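Local atomic coordinates of dipeptidase AC. Metallo peptidase. MEROPS family M19 (Rhodobacter sphaeroides, PDB entry 3LY0), a protein that probably hydrolyses dipeptides as a two-zinc metallopeptidase of family M19, and here holds a phosphinate that mimics a dipeptide substrate. Residues A278-G281 with W282-L286; A310-P313 with Q314-D318; R340-C343 with H344-Y348; H291-R295 with L296-H300; A317-T320 with G321-A324. All coordinates share one frame; numbering follows the deposited sequence.

How the contacts relate
Contacts 1, 2 and 5 adjoin one another on one side of the chain's centre. Contact 1 touches contact 2, with Ala278 O 2.9 Å from Gln314 N, a probable hydrogen bond. Contacts 2 and 5 share Ala317 and Asp318, and their centres are about 8 Å apart. Contact 2 reaches the active site: its Ala310 lines the inhibitor pocket, and the Ile312 side chain is about 6 Å from that of Asp306, a zinc-binding residue. Contacts 3 and 4 form a second group with centres about 12 Å apart, joined by the salt bridge of Lys341 NZ with Asp299 OD1 at 3.1 Å. Helix 283-296 runs between the groups, from contact 1 to contact 4.

Contact 1: A278-G281 with W282-L286; sequences AEMG and WEPVL
From Met280, whose side chain reaches Pro284, the backbone stays extended through Gly281 and then coils from Trp282 onward, where Leu286 N bonds to Trp282 O at 3.1 Å. No hydrogen bond ties 278-281 to 282-286, and the side chains meet by apolar packing. Met280 does the touching with its terminal methyl: CE lies 3.8 Å from Pro284 CB and equally close to CG, the Met280 side chain and the pyrrolidine ring sliding past each other in opposite directions. The chain of Met280 runs straight at chi2 and then bends at chi3 (-78°), which brings CE against the CB-CG edge of the proline; the same methyl comes within 4.4 Å of Val285 CG2. These residues link the loop after helix 267-270 to helix 283-296, one of the helices of the TIM-barrel fold to which family M19 belongs. Pro284 suits the first turn of such a helix because its nitrogen has no proton to offer, and Gly281 O packs 3.3 Å from its CD instead. Trp282 stays beside the incoming chain with CB, 3.7 Å from Gly281 C. With CG anti to the carbonyl carbon (chi1 -64°), its indole packs on Leu325 and Ala328 of helix 322-332 and on Ile316. Met280 also packs against Leu270 of helix 267-270 and against Pro313.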
loop_
_atom_site.group_PDB
_atom_site.type_symbol
_atom_site.label_atom_id
_atom_site.label_comp_id
_atom_site.label_asym_id
_atom_site.label_seq_id
_atom_site.Cartn_x
_atom_site.Cartn_y
_atom_site.Cartn_z
ATOM N N ALA A 278 -2.094 14.663 12.798
ATOM C CA ALA A 278 -3.399 14.026 12.670
ATOM C C ALA A 278 -4.569 14.996 12.869
ATOM O O ALA A 278 -5.728 14.609 12.686
ATOM C CB ALA A 278 -3.514 12.866 13.658
ATOM N N GLU A 279 -4.273 16.239 13.260
ATOM C CA GLU A 279 -5.313 17.234 13.532
ATOM C C GLU A 279 -5.798 17.877 12.238
ATOM O O GLU A 279 -5.273 18.901 11.785
ATOM C CB GLU A 279 -4.804 18.298 14.512
ATOM C CG GLU A 279 -5.785 19.438 14.758
ATOM C CD GLU A 279 -5.200 20.536 15.633
ATOM O OE1 GLU A 279 -5.659 21.695 15.521
ATOM O OE2 GLU A 279 -4.276 20.241 16.423
ATOM N N MET A 280 -6.806 17.247 11.645
ATOM C CA MET A 280 -7.348 17.654 10.361
ATOM C C MET A 280 -8.764 17.111 10.275
ATOM O O MET A 280 -9.157 16.255 11.064
ATOM C CB MET A 280 -6.511 17.076 9.217
ATOM C CG MET A 280 -6.420 15.537 9.227
ATOM S SD MET A 280 -5.357 14.821 7.928
ATOM C CE MET A 280 -6.415 14.916 6.498
ATOM N N GLY A 281 -9.523 17.606 9.305
ATOM C CA GLY A 281 -10.887 17.153 9.112
ATOM C C GLY A 281 -11.037 16.287 7.877
ATOM O O GLY A 281 -10.052 15.783 7.327
ATOM N N TRP A 282 -12.277 16.109 7.437
ATOM C CA TRP A 282 -12.563 15.280 6.262
ATOM C C TRP A 282 -12.243 15.959 4.923
ATOM O O TRP A 282 -12.064 15.278 3.911
ATOM C CB TRP A 282 -14.028 14.827 6.266
ATOM C CG TRP A 282 -14.383 13.953 7.412
ATOM C CD1 TRP A 282 -15.289 14.226 8.401
ATOM C CD2 TRP A 282 -13.843 12.658 7.710
ATOM N NE1 TRP A 282 -15.352 13.180 9.285
ATOM C CE2 TRP A 282 -14.469 12.207 8.889
ATOM C CE3 TRP A 282 -12.890 11.839 7.097
ATOM C CZ2 TRP A 282 -14.176 10.975 9.468
ATOM C CZ3 TRP A 282 -12.605 10.613 7.674
ATOM C CH2 TRP A 282 -13.239 10.197 8.845
ATOM N N GLU A 283 -12.196 17.290 4.898
ATOM C CA GLU A 283 -12.026 18.014 3.636
ATOM C C GLU A 283 -10.860 17.514 2.771
ATOM O O GLU A 283 -11.023 17.320 1.568
ATOM C CB GLU A 283 -11.851 19.525 3.867
ATOM C CG GLU A 283 -12.994 20.274 4.532
ATOM C CD GLU A 283 -12.654 21.750 4.726
ATOM O OE1 GLU A 283 -11.519 22.149 4.375
ATOM O OE2 GLU A 283 -13.509 22.517 5.224
ATOM N N PRO A 284 -9.668 17.335 3.365
ATOM C CA PRO A 284 -8.553 16.915 2.505
ATOM C C PRO A 284 -8.741 15.506 1.948
ATOM O O PRO A 284 -8.314 15.219 0.828
ATOM C CB PRO A 284 -7.339 16.961 3.449
ATOM C CG PRO A 284 -7.757 17.933 4.541
ATOM C CD PRO A 284 -9.219 17.672 4.728
ATOM N N VAL A 285 -9.364 14.631 2.725
ATOM C CA VAL A 285 -9.635 13.271 2.259
ATOM C C VAL A 285 -10.532 13.324 1.020
ATOM O O VAL A 285 -10.250 12.695 0.005
ATOM C CB VAL A 285 -10.313 12.440 3.354
ATOM C CG1 VAL A 285 -10.716 11.065 2.822
ATOM C CG2 VAL A 285 -9.387 12.301 4.571
ATOM N N LEU A 286 -11.602 14.111 1.093
ATOM C CA LEU A 286 -12.538 14.196 -0.022
ATOM C C LEU A 286 -11.971 14.975 -1.196
ATOM O O LEU A 286 -12.343 14.751 -2.343
ATOM C CB LEU A 286 -13.853 14.820 0.442
ATOM C CG LEU A 286 -14.646 13.908 1.372
ATOM C CD1 LEU A 286 -15.797 14.677 2.008
ATOM C CD2 LEU A 286 -15.139 12.672 0.617
#

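Contact 2: A310-P313 with Q314-D318; sequences ATIP and QGIAD
Gln314 follows Pro313 and starts a single helical turn round Pro313 O, onto which Ile316 and Ala317 bond. Gly315 continues the curve without bonding to that oxygen. Ile316 gives the first of two N-H groups that grip it: N is 2.9 Å from Pro313 O and comes from above the carbonyl plane. The Ile316 side chain lies beside the proline ring and points the same way, CD1 being 4.0 Å from Pro313 CD, while its CG2 meets the Ile312 methyl CD1 at 3.9 Å. Ala317 supplies the second N-H, also 2.9 Å from Pro313 O but nearly along the C=O axis. Positive phi at Ala317 then reverses the chain in a classic gamma turn, closed by Asp318 N on Ile316 O at 2.8 Å. Ile312 CG1 stands between the backbone N and carbonyl carbon (chi1 68°), which carries CD1 onto this turn, 3.6 Å from Ala317 C. With an alanine in place of Ile312, both branches beyond CB are lost, which would probably open a gap beside Ile316 CG2 and the Ala317 peptide. The turn lies in the loop between strand 301-303 and helix 322-332, where Ile312 also packs on Phe265 and Phe307 and Ala310 touches the bound phosphinate.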
loop_
_atom_site.group_PDB
_atom_site.type_symbol
_atom_site.label_atom_id
_atom_site.label_comp_id
_atom_site.label_asym_id
_atom_site.label_seq_id
_atom_site.Cartn_x
_atom_site.Cartn_y
_atom_site.Cartn_z
ATOM N N ALA A 310 1.795 4.619 8.928
ATOM C CA ALA A 310 1.841 6.081 8.938
ATOM C C ALA A 310 0.849 6.657 9.936
ATOM O O ALA A 310 -0.079 5.982 10.359
ATOM C CB ALA A 310 1.529 6.609 7.548
ATOM N N THR A 311 1.033 7.923 10.294
ATOM C CA THR A 311 0.019 8.634 11.069
ATOM C C THR A 311 -1.147 8.966 10.144
ATOM O O THR A 311 -0.932 9.444 9.027
ATOM C CB THR A 311 0.575 9.940 11.656
ATOM O OG1 THR A 311 1.679 9.630 12.516
ATOM C CG2 THR A 311 -0.500 10.669 12.461
ATOM N N ILE A 312 -2.373 8.725 10.611
ATOM C CA ILE A 312 -3.569 8.937 9.791
ATOM C C ILE A 312 -4.483 9.981 10.459
ATOM O O ILE A 312 -4.233 10.369 11.603
ATOM C CB ILE A 312 -4.302 7.586 9.521
ATOM C CG1 ILE A 312 -4.908 7.022 10.813
ATOM C CG2 ILE A 312 -3.337 6.583 8.887
ATOM C CD1 ILE A 312 -5.669 5.698 10.633
ATOM N N PRO A 313 -5.526 10.447 9.753
ATOM C CA PRO A 313 -6.360 11.524 10.311
ATOM C C PRO A 313 -7.054 11.116 11.605
ATOM O O PRO A 313 -7.485 9.976 11.750
ATOM C CB PRO A 313 -7.404 11.772 9.212
ATOM C CG PRO A 313 -6.766 11.223 7.949
ATOM C CD PRO A 313 -5.980 10.040 8.412
ATOM N N GLN A 314 -7.174 12.060 12.535
ATOM C CA GLN A 314 -7.817 11.782 13.814
ATOM C C GLN A 314 -9.240 11.235 13.664
ATOM O O GLN A 314 -9.687 10.434 14.487
ATOM C CB GLN A 314 -7.813 13.035 14.700
ATOM C CG GLN A 314 -8.644 14.191 14.151
ATOM C CD GLN A 314 -8.438 15.491 14.916
ATOM O OE1 GLN A 314 -7.712 15.533 15.909
ATOM N NE2 GLN A 314 -9.078 16.559 14.448
ATOM N N GLY A 315 -9.932 11.649 12.603
ATOM C CA GLY A 315 -11.293 11.202 12.341
ATOM C C GLY A 315 -11.406 9.732 11.968
ATOM O O GLY A 315 -12.472 9.132 12.096
ATOM N N ILE A 316 -10.303 9.161 11.488
ATOM C CA ILE A 316 -10.243 7.723 11.222
ATOM C C ILE A 316 -9.603 7.001 12.408
ATOM O O ILE A 316 -10.208 6.100 12.983
ATOM C CB ILE A 316 -9.467 7.421 9.928
ATOM C CG1 ILE A 316 -10.129 8.119 8.734
ATOM C CG2 ILE A 316 -9.413 5.916 9.670
ATOM C CD1 ILE A 316 -9.326 8.025 7.434
ATOM N N ALA A 317 -8.388 7.415 12.769
ATOM C CA ALA A 317 -7.678 6.945 13.975
ATOM C C ALA A 317 -7.139 5.513 13.936
ATOM O O ALA A 317 -6.007 5.259 14.351
ATOM C CB ALA A 317 -8.527 7.166 15.233
ATOM N N ASP A 318 -7.948 4.580 13.454
ATOM C CA ASP A 318 -7.524 3.193 13.310
ATOM C C ASP A 318 -8.580 2.516 12.455
ATOM O O ASP A 318 -9.455 3.190 11.909
ATOM C CB ASP A 318 -7.398 2.517 14.674
ATOM C CG ASP A 318 -8.633 2.704 15.531
ATOM O OD1 ASP A 318 -9.729 2.298 15.094
ATOM O OD2 ASP A 318 -8.504 3.277 16.632
#

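Contact 3: R340-C343 with H344-Y348; sequences RKLC and HENWY
Arg340 O is gripped by two backbone N-H groups, those of His344 and Glu345, each with its nitrogen 3.0 Å from the oxygen. They arrive from opposite faces of the carbonyl plane, and the bond from Glu345 is almost straight (175°). Because Glu345 is five residues on, this is a pi-type bond, and Asn346 N repeats the spacing on Lys341 O at 3.0 Å, in the carbonyl plane and on a lone pair. The helix is thus locally widened. A water fits at this bulge, 2.9 Å from Lys341 O, and accepts from Trp347 N at 3.0 Å. Farther out, Arg340 and Glu345 lie side by side in a long salt bridge, NE to OE2 3.9 Å. The carboxylate oxygen sits at the guanidinium edge, with the two planes turned 56° apart. His344 places CG between its backbone N and carbonyl carbon (chi1 61°), which folds the imidazole back until Arg340 O stands 3.9 Å above the ring plane, over its centre; its ND1 bonds to Pro8 O. Asn346 OD1 rests on the aliphatic start of Lys341, 3.4 Å from CB. The amide's ND2 is held by Val301 O and Glu298 O, whereas Lys341 NZ runs on to a salt bridge with Asp299. Helix 336-354 packs here against helix 322-332 through Leu342 on Met329, against helix 120-129 through Tyr348 on Val123, and bonds to strand 301-303 where Trp347 NE1 meets Met303 O.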
loop_
_atom_site.group_PDB
_atom_site.type_symbol
_atom_site.label_atom_id
_atom_site.label_comp_id
_atom_site.label_asym_id
_atom_site.label_seq_id
_atom_site.Cartn_x
_atom_site.Cartn_y
_atom_site.Cartn_z
ATOM N N ARG A 340 -19.634 1.375 -3.139
ATOM C CA ARG A 340 -19.221 -0.021 -3.232
ATOM C C ARG A 340 -17.955 -0.182 -4.077
ATOM O O ARG A 340 -17.063 -0.977 -3.745
ATOM C CB ARG A 340 -20.357 -0.893 -3.772
ATOM C CG ARG A 340 -21.502 -1.016 -2.778
ATOM C CD ARG A 340 -22.496 -2.089 -3.202
ATOM N NE ARG A 340 -23.235 -1.713 -4.403
ATOM C CZ ARG A 340 -24.355 -0.997 -4.395
ATOM N NH1 ARG A 340 -24.865 -0.565 -3.249
ATOM N NH2 ARG A 340 -24.965 -0.706 -5.534
ATOM N N LYS A 341 -17.880 0.581 -5.162
ATOM C CA LYS A 341 -16.677 0.588 -5.998
ATOM C C LYS A 341 -15.444 1.021 -5.200
ATOM O O LYS A 341 -14.406 0.348 -5.233
ATOM C CB LYS A 341 -16.860 1.502 -7.209
ATOM C CG LYS A 341 -17.822 0.962 -8.259
ATOM C CD LYS A 341 -17.969 1.970 -9.376
ATOM C CE LYS A 341 -18.911 1.477 -10.461
ATOM N NZ LYS A 341 -18.884 2.393 -11.634
ATOM N N LEU A 342 -15.564 2.148 -4.500
ATOM C CA LEU A 342 -14.443 2.718 -3.761
ATOM C C LEU A 342 -14.047 1.834 -2.584
ATOM O O LEU A 342 -12.877 1.768 -2.209
ATOM C CB LEU A 342 -14.802 4.113 -3.248
ATOM C CG LEU A 342 -15.101 5.142 -4.330
ATOM C CD1 LEU A 342 -15.581 6.425 -3.689
ATOM C CD2 LEU A 342 -13.863 5.408 -5.192
ATOM N N CYS A 343 -15.018 1.146 -2.001
ATOM C CA CYS A 343 -14.758 0.344 -0.814
ATOM C C CYS A 343 -14.137 -1.020 -1.103
ATOM O O CYS A 343 -13.275 -1.472 -0.346
ATOM C CB CYS A 343 -16.025 0.194 0.045
ATOM S SG CYS A 343 -16.476 1.709 0.947
ATOM N N HIS A 344 -14.573 -1.681 -2.175
ATOM C CA HIS A 344 -13.980 -2.972 -2.514
ATOM C C HIS A 344 -14.087 -3.414 -3.972
ATOM O O HIS A 344 -13.222 -4.146 -4.448
ATOM C CB HIS A 344 -14.547 -4.084 -1.620
ATOM C CG HIS A 344 -16.030 -4.265 -1.743
ATOM N ND1 HIS A 344 -16.915 -3.773 -0.808
ATOM C CD2 HIS A 344 -16.784 -4.888 -2.683
ATOM C CE1 HIS A 344 -18.150 -4.081 -1.165
ATOM N NE2 HIS A 344 -18.100 -4.754 -2.302
ATOM N N GLU A 345 -15.152 -3.033 -4.673
ATOM C CA GLU A 345 -15.364 -3.617 -6.002
ATOM C C GLU A 345 -14.234 -3.287 -6.971
ATOM O O GLU A 345 -13.839 -4.121 -7.784
ATOM C CB GLU A 345 -16.717 -3.206 -6.599
ATOM C CG GLU A 345 -17.925 -3.718 -5.823
ATOM C CD GLU A 345 -19.242 -3.278 -6.436
ATOM O OE1 GLU A 345 -19.222 -2.455 -7.373
ATOM O OE2 GLU A 345 -20.303 -3.739 -5.965
ATOM N N ASN A 346 -13.707 -2.072 -6.888
ATOM C CA ASN A 346 -12.635 -1.678 -7.794
ATOM C C ASN A 346 -11.371 -2.525 -7.605
ATOM O O ASN A 346 -10.755 -2.940 -8.584
ATOM C CB ASN A 346 -12.317 -0.182 -7.669
ATOM C CG ASN A 346 -13.418 0.693 -8.245
ATOM O OD1 ASN A 346 -14.303 0.207 -8.948
ATOM N ND2 ASN A 346 -13.367 1.983 -7.958
ATOM N N TRP A 347 -10.971 -2.766 -6.358
ATOM C CA TRP A 347 -9.832 -3.655 -6.137
ATOM C C TRP A 347 -10.095 -5.033 -6.714
ATOM O O TRP A 347 -9.210 -5.616 -7.336
ATOM C CB TRP A 347 -9.463 -3.795 -4.659
ATOM C CG TRP A 347 -8.512 -2.726 -4.210
ATOM C CD1 TRP A 347 -8.719 -1.797 -3.225
ATOM C CD2 TRP A 347 -7.210 -2.453 -4.751
ATOM N NE1 TRP A 347 -7.626 -0.975 -3.113
ATOM C CE2 TRP A 347 -6.682 -1.356 -4.036
ATOM C CE3 TRP A 347 -6.437 -3.035 -5.769
ATOM C CZ2 TRP A 347 -5.418 -0.825 -4.303
ATOM C CZ3 TRP A 347 -5.174 -2.511 -6.026
ATOM C CH2 TRP A 347 -4.682 -1.413 -5.295
ATOM N N TYR A 348 -11.293 -5.568 -6.496
ATOM C CA TYR A 348 -11.564 -6.921 -6.976
ATOM C C TYR A 348 -11.477 -6.993 -8.497
ATOM O O TYR A 348 -10.933 -7.953 -9.040
ATOM C CB TYR A 348 -12.917 -7.448 -6.478
ATOM C CG TYR A 348 -13.067 -7.545 -4.973
ATOM C CD1 TYR A 348 -11.964 -7.511 -4.124
ATOM C CD2 TYR A 348 -14.324 -7.681 -4.400
ATOM C CE1 TYR A 348 -12.114 -7.602 -2.747
ATOM C CE2 TYR A 348 -14.485 -7.768 -3.021
ATOM C CZ TYR A 348 -13.374 -7.728 -2.200
ATOM O OH TYR A 348 -13.525 -7.817 -0.836
HETATM O O HOH W 1 -11.981 -0.924 -4.229
#

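Contact 4: H291-R295 with L296-H300; sequences HLIDR and LGEDH
Leu292 and Leu296 lie side by side one helical turn apart and point the same way, Leu292 CD2 meeting Leu296 CD1 at 4.1 Å. The matching first torsions (chi1 -66° and -65°), CG anti to the carbonyl carbon in both, keep the two isobutyl groups alongside each other. Between their backbones Leu296 N bonds to Leu292 O at 2.8 Å, the donor almost in line with the carbonyl, and Leu296 CG crowds the same oxygen at 3.4 Å. Shortening Leu296 to an alanine would probably open a gap beside Leu292 and take away part of the packing on Leu251 and Ile254. Ile293 turns its CG2 branch to Glu298, whose CG crosses it at 3.9 Å. Arg295 bends at chi2 (-49°), curling back to set NE 3.0 Å from Asp294 OD1 in a salt bridge. The helix ends at Leu296; Gly297 is the first residue beyond it, and its N still reaches Ile293 O at 2.9 Å, from above the carbonyl plane. Phi is positive there, and any side chain would be jammed against the carbonyl of Leu296. A type I turn follows, closed by His300 N on Gly297 O at 3.2 Å. This helix-to-strand connection seats both leucines between Leu251 of helix 248-256 and Val301 of strand 301-303, while Ile293 faces Leu342 of helix 336-354 and His300 bonds through its backbone to Val261 of strand 260-263.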
loop_
_atom_site.group_PDB
_atom_site.type_symbol
_atom_site.label_atom_id
_atom_site.label_comp_id
_atom_site.label_asym_id
_atom_site.label_seq_id
_atom_site.Cartn_x
_atom_site.Cartn_y
_atom_site.Cartn_z
ATOM N N HIS A 291 -10.450 14.397 -6.696
ATOM C CA HIS A 291 -9.475 14.611 -7.757
ATOM C C HIS A 291 -9.120 13.298 -8.445
ATOM O O HIS A 291 -9.050 13.225 -9.673
ATOM C CB HIS A 291 -8.210 15.299 -7.233
ATOM C CG HIS A 291 -7.309 15.791 -8.319
ATOM N ND1 HIS A 291 -7.404 17.066 -8.836
ATOM C CD2 HIS A 291 -6.314 15.181 -9.002
ATOM C CE1 HIS A 291 -6.499 17.219 -9.787
ATOM N NE2 HIS A 291 -5.826 16.090 -9.907
ATOM N N LEU A 292 -8.897 12.262 -7.645
ATOM C CA LEU A 292 -8.575 10.944 -8.187
ATOM C C LEU A 292 -9.732 10.388 -9.010
ATOM O O LEU A 292 -9.524 9.912 -10.125
ATOM C CB LEU A 292 -8.200 9.973 -7.066
ATOM C CG LEU A 292 -6.905 10.313 -6.318
ATOM C CD1 LEU A 292 -6.769 9.434 -5.088
ATOM C CD2 LEU A 292 -5.700 10.125 -7.224
ATOM N N ILE A 293 -10.944 10.472 -8.468
ATOM C CA ILE A 293 -12.115 9.952 -9.162
ATOM C C ILE A 293 -12.352 10.693 -10.470
ATOM O O ILE A 293 -12.674 10.093 -11.492
ATOM C CB ILE A 293 -13.367 10.004 -8.268
ATOM C CG1 ILE A 293 -13.202 9.022 -7.104
ATOM C CG2 ILE A 293 -14.618 9.651 -9.073
ATOM C CD1 ILE A 293 -14.185 9.209 -5.976
ATOM N N ASP A 294 -12.189 12.010 -10.438
ATOM C CA ASP A 294 -12.416 12.812 -11.631
ATOM C C ASP A 294 -11.478 12.447 -12.778
ATOM O O ASP A 294 -11.896 12.388 -13.934
ATOM C CB ASP A 294 -12.268 14.301 -11.304
ATOM C CG ASP A 294 -12.652 15.183 -12.466
ATOM O OD1 ASP A 294 -11.771 15.490 -13.298
ATOM O OD2 ASP A 294 -13.838 15.559 -12.554
ATOM N N ARG A 295 -10.207 12.212 -12.467
ATOM C CA ARG A 295 -9.223 11.967 -13.511
ATOM C C ARG A 295 -9.094 10.480 -13.857
ATOM O O ARG A 295 -8.948 10.116 -15.022
ATOM C CB ARG A 295 -7.863 12.554 -13.120
ATOM C CG ARG A 295 -7.899 14.044 -12.727
ATOM C CD ARG A 295 -8.657 14.913 -13.733
ATOM N NE ARG A 295 -8.854 16.279 -13.241
ATOM C CZ ARG A 295 -8.073 17.314 -13.547
ATOM N NH1 ARG A 295 -7.037 17.159 -14.360
ATOM N NH2 ARG A 295 -8.335 18.515 -13.044
ATOM N N LEU A 296 -9.142 9.615 -12.851
ATOM C CA LEU A 296 -8.992 8.181 -13.101
ATOM C C LEU A 296 -10.276 7.494 -13.544
ATOM O O LEU A 296 -10.236 6.477 -14.239
ATOM C CB LEU A 296 -8.469 7.484 -11.849
ATOM C CG LEU A 296 -7.064 7.884 -11.430
ATOM C CD1 LEU A 296 -6.807 7.387 -10.009
ATOM C CD2 LEU A 296 -6.040 7.323 -12.425
ATOM N N GLY A 297 -11.410 8.040 -13.121
ATOM C CA GLY A 297 -12.692 7.399 -13.340
ATOM C C GLY A 297 -13.133 6.652 -12.098
ATOM O O GLY A 297 -12.299 6.236 -11.282
ATOM N N GLU A 298 -14.441 6.460 -11.969
ATOM C CA GLU A 298 -15.028 5.851 -10.787
ATOM C C GLU A 298 -14.598 4.414 -10.552
ATOM O O GLU A 298 -14.732 3.914 -9.444
ATOM C CB GLU A 298 -16.559 5.875 -10.870
ATOM C CG GLU A 298 -17.192 7.249 -10.730
ATOM C CD GLU A 298 -18.709 7.184 -10.749
ATOM O OE1 GLU A 298 -19.256 6.110 -11.078
ATOM O OE2 GLU A 298 -19.349 8.205 -10.424
ATOM N N ASP A 299 -14.100 3.746 -11.589
ATOM C CA ASP A 299 -13.741 2.334 -11.468
ATOM C C ASP A 299 -12.280 2.116 -11.080
ATOM O O ASP A 299 -11.842 0.978 -10.934
ATOM C CB ASP A 299 -14.010 1.602 -12.788
ATOM C CG ASP A 299 -15.483 1.551 -13.132
ATOM O OD1 ASP A 299 -16.256 0.946 -12.358
ATOM O OD2 ASP A 299 -15.861 2.113 -14.178
ATOM N N HIS A 300 -11.527 3.193 -10.896
ATOM C CA HIS A 300 -10.075 3.055 -10.789
ATOM C C HIS A 300 -9.473 3.674 -9.536
ATOM O O HIS A 300 -8.284 3.990 -9.503
ATOM C CB HIS A 300 -9.404 3.610 -12.048
ATOM C CG HIS A 300 -9.913 2.985 -13.309
ATOM N ND1 HIS A 300 -9.569 1.708 -13.694
ATOM C CD2 HIS A 300 -10.768 3.446 -14.254
ATOM C CE1 HIS A 300 -10.180 1.413 -14.828
ATOM N NE2 HIS A 300 -10.909 2.451 -15.192
#

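Contact 5: A317-T320 with G321-A324; sequences ADVT and GLPA
An Asx turn at Asp318 leads through a short 3-10 stretch into helix 322-332, and the bond from Gly321 N to Asp318 O ties the turn to the helix. The carboxylate oxygen OD1 takes two donors from Thr320: the backbone N at 2.8 Å on its anti lone pair and the hydroxyl OG1 at 2.6 Å on its syn lone pair. Asp318 can reach both because CG stands between its backbone N and carbonyl carbon (chi1 51°), which folds the carboxylate over the turn; the two bonds on OD1 probably restrain its rotation. Gly321 N lies 2.9 Å from Asp318 O, with the donor above the carbonyl plane; a CB on Gly321 would press tightly on that oxygen. One residue later Leu322 N meets Val319 O at 3.3 Å. This bond is straight at hydrogen (169°), although it too comes from well above the carbonyl plane. The side chains of the same pair meet at a slant, Val319 CG2 lying 3.8 Å from Leu322 CD1. Pro323 brings no N-H to the next carbonyl, and its CD packs 3.3 Å from Thr320 O. A water makes good the link, donating to Thr320 O at 2.9 Å and accepting from Ala324 N at 3.0 Å. The turn lies against helix 42-48, where Val319 and Thr320 touch Arg44; Val319 also packs on Phe307 and Leu322 on Phe265. Through its backbone Val319 is also bonded to His39, in the loop leading to helix 42-48.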
loop_
_atom_site.group_PDB
_atom_site.type_symbol
_atom_site.label_atom_id
_atom_site.label_comp_id
_atom_site.label_asym_id
_atom_site.label_seq_id
_atom_site.Cartn_x
_atom_site.Cartn_y
_atom_site.Cartn_z
ATOM N N ALA A 317 -8.388 7.415 12.769
ATOM C CA ALA A 317 -7.678 6.945 13.975
ATOM C C ALA A 317 -7.139 5.513 13.936
ATOM O O ALA A 317 -6.007 5.259 14.351
ATOM C CB ALA A 317 -8.527 7.166 15.233
ATOM N N ASP A 318 -7.948 4.580 13.454
ATOM C CA ASP A 318 -7.524 3.193 13.310
ATOM C C ASP A 318 -8.580 2.516 12.455
ATOM O O ASP A 318 -9.455 3.190 11.909
ATOM C CB ASP A 318 -7.398 2.517 14.674
ATOM C CG ASP A 318 -8.633 2.704 15.531
ATOM O OD1 ASP A 318 -9.729 2.298 15.094
ATOM O OD2 ASP A 318 -8.504 3.277 16.632
ATOM N N VAL A 319 -8.507 1.195 12.324
ATOM C CA VAL A 319 -9.405 0.503 11.405
ATOM C C VAL A 319 -10.884 0.631 11.808
ATOM O O VAL A 319 -11.771 0.511 10.955
ATOM C CB VAL A 319 -9.006 -0.974 11.203
ATOM C CG1 VAL A 319 -9.283 -1.784 12.460
ATOM C CG2 VAL A 319 -9.755 -1.576 10.009
ATOM N N THR A 320 -11.156 0.900 13.088
ATOM C CA THR A 320 -12.554 1.058 13.514
ATOM C C THR A 320 -13.136 2.389 13.040
ATOM O O THR A 320 -14.328 2.660 13.233
ATOM C CB THR A 320 -12.749 0.922 15.047
ATOM O OG1 THR A 320 -12.235 2.080 15.723
ATOM C CG2 THR A 320 -12.091 -0.344 15.572
ATOM N N GLY A 321 -12.300 3.224 12.431
ATOM C CA GLY A 321 -12.759 4.489 11.883
ATOM C C GLY A 321 -13.278 4.414 10.452
ATOM O O GLY A 321 -13.727 5.420 9.903
ATOM N N LEU A 322 -13.203 3.243 9.830
ATOM C CA LEU A 322 -13.694 3.121 8.459
ATOM C C LEU A 322 -15.170 3.521 8.319
ATOM O O LEU A 322 -15.540 4.167 7.341
ATOM C CB LEU A 322 -13.437 1.720 7.898
ATOM C CG LEU A 322 -11.961 1.400 7.629
ATOM C CD1 LEU A 322 -11.798 -0.063 7.219
ATOM C CD2 LEU A 322 -11.358 2.326 6.581
ATOM N N PRO A 323 -16.016 3.149 9.297
ATOM C CA PRO A 323 -17.409 3.599 9.170
ATOM C C PRO A 323 -17.574 5.121 9.188
ATOM O O PRO A 323 -18.393 5.650 8.430
ATOM C CB PRO A 323 -18.101 2.941 10.372
ATOM C CG PRO A 323 -17.299 1.686 10.617
ATOM C CD PRO A 323 -15.862 2.108 10.331
ATOM N N ALA A 324 -16.818 5.821 10.030
ATOM C CA ALA A 324 -16.862 7.283 10.050
ATOM C C ALA A 324 -16.405 7.872 8.716
ATOM O O ALA A 324 -16.965 8.857 8.231
ATOM C CB ALA A 324 -16.020 7.831 11.192
HETATM O O HOH W 2 -16.112 4.847 12.738
#